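Local coordinates for ABC transporter, permease protein, putative (Porphyromonas gingivalis, PDB 2P0S) that is a putative ABC transporter permease, seen here as one domain of a longer membrane protein, and probably takes part in transport across the cell membrane, at the interface of chains A and B. Numbering follows the deposited sequence. Chains: chain A/B, ABC transporter, permease protein, putative.

The interface of chains A and B. Residues chain A 72, 78, 83, 87; chain B 119-122.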
loop_
_atom_site.group_PDB
_atom_site.type_symbol
_atom_site.label_atom_id
_atom_site.label_comp_id
_atom_site.label_asym_id
_atom_site.label_seq_id
_atom_site.Cartn_x
_atom_site.Cartn_y
_atom_site.Cartn_z
ATOM N N ILE A 72 10.592 11.790 3.414
ATOM C CA ILE A 72 9.303 12.202 4.099
ATOM C C ILE A 72 9.780 12.569 5.518
ATOM O O ILE A 72 10.601 11.796 6.126
ATOM C CB ILE A 72 8.329 11.049 4.188
ATOM C CG1 ILE A 72 7.956 10.596 2.749
ATOM C CG2 ILE A 72 7.038 11.487 4.992
ATOM C CD1 ILE A 72 7.488 9.212 2.671
ATOM N N LEU A 78 6.052 8.129 11.888
ATOM C CA LEU A 78 4.989 7.792 10.981
ATOM C C LEU A 78 4.997 6.277 10.773
ATOM O O LEU A 78 6.091 5.684 10.755
ATOM C CB LEU A 78 5.247 8.502 9.650
ATOM C CG LEU A 78 5.056 9.998 9.647
ATOM C CD1 LEU A 78 5.792 10.578 8.412
ATOM C CD2 LEU A 78 3.514 10.401 9.719
ATOM N N SER A 83 5.423 5.703 3.937
ATOM C CA SER A 83 6.508 5.565 2.931
ATOM C C SER A 83 6.186 4.457 1.951
ATOM O O SER A 83 6.449 4.587 0.758
ATOM C CB SER A 83 7.816 5.263 3.636
ATOM O OG SER A 83 8.694 4.714 2.562
ATOM N N SER A 87 6.027 5.398 -1.844
ATOM C CA SER A 87 7.149 4.791 -2.672
ATOM C C SER A 87 6.595 4.000 -3.873
ATOM O O SER A 87 7.124 4.080 -4.992
ATOM C CB SER A 87 7.936 3.825 -1.789
ATOM O OG SER A 87 8.622 4.538 -0.728
ATOM N N SER B 119 12.255 2.973 -1.994
ATOM C CA SER B 119 12.003 2.858 -0.582
ATOM C C SER B 119 12.301 4.237 0.006
ATOM O O SER B 119 13.404 4.509 0.482
ATOM C CB SER B 119 13.002 1.835 0.004
ATOM O OG SER B 119 12.411 0.597 -0.377
ATOM N N VAL B 120 11.331 5.130 -0.104
ATOM C CA VAL B 120 11.530 6.470 0.409
ATOM C C VAL B 120 11.805 6.489 1.950
ATOM O O VAL B 120 10.969 5.946 2.735
ATOM C CB VAL B 120 10.288 7.336 0.094
ATOM C CG1 VAL B 120 10.474 8.753 0.748
ATOM C CG2 VAL B 120 10.050 7.433 -1.434
ATOM N N HIS B 121 12.914 7.111 2.378
ATOM C CA HIS B 121 13.233 7.223 3.829
ATOM C C HIS B 121 12.263 8.190 4.489
ATOM O O HIS B 121 11.965 9.179 3.913
ATOM C CB HIS B 121 14.635 7.725 3.962
ATOM C CG HIS B 121 15.624 6.676 3.497
ATOM N ND1 HIS B 121 15.686 5.402 4.023
ATOM C CD2 HIS B 121 16.620 6.734 2.572
ATOM C CE1 HIS B 121 16.618 4.693 3.388
ATOM N NE2 HIS B 121 17.231 5.487 2.518
ATOM N N THR B 122 11.827 7.703 5.617
ATOM C CA THR B 122 10.939 8.542 6.422
ATOM C C THR B 122 11.685 8.866 7.715
ATOM O O THR B 122 12.350 7.968 8.321
ATOM C CB THR B 122 9.673 7.796 6.706
ATOM O OG1 THR B 122 9.054 7.436 5.476
ATOM C CG2 THR B 122 8.741 8.570 7.503
HETATM O O HOH W 1 6.513 5.861 6.551
#
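A:Ile72 and B:Thr122 pair as a parallel beta bridge, through which strand 121-124 of one copy extends the sheet of the other at strand 70-74. The two-fold axis repeats this contact with the chains exchanged, in a domain of the ABC-2 permease family; the structure alone does not show whether the intact transporter forms this dimer. Within the bridge, A:Ile72 N donates to B:His121 O at 3.0 Å, in the carbonyl plane. Two serines one turn apart on helix 80-100 bind both polar backbone atoms of B:Val120, the residue just before strand 121-124. A:Ser83 OG, anti to its own N (chi1 162°), donates in plane to a lone pair of B:Val120 O at 2.6 Å. A:Ser87 OG accepts from B:Val120 N at 2.8 Å, with 159° at the hydrogen. Beyond these two bonds the B:Val120 side chain forks: CG1 meets A:Ile72 CD1 at 3.6 Å, the two side chains crossing near a right angle, whereas CG2 lies beside A:Ser87 OG. B:Thr122 is forked too. Its methyl CG2 packs on A:Leu78 CD1 at 3.7 Å, while OG1 turns towards A:Ser83 and shares water 1 with A:Ser83 N, 2.8 Å from the water. In the second shell, A:Ser87 OG donates to A:Ser83 O at 2.6 Å from above the carbonyl plane (42° out of it). This bond within the helix probably restrains the hydroxyl's rotation, with its hydrogen committed to A:Ser83 O and a lone pair available to B:Val120 N.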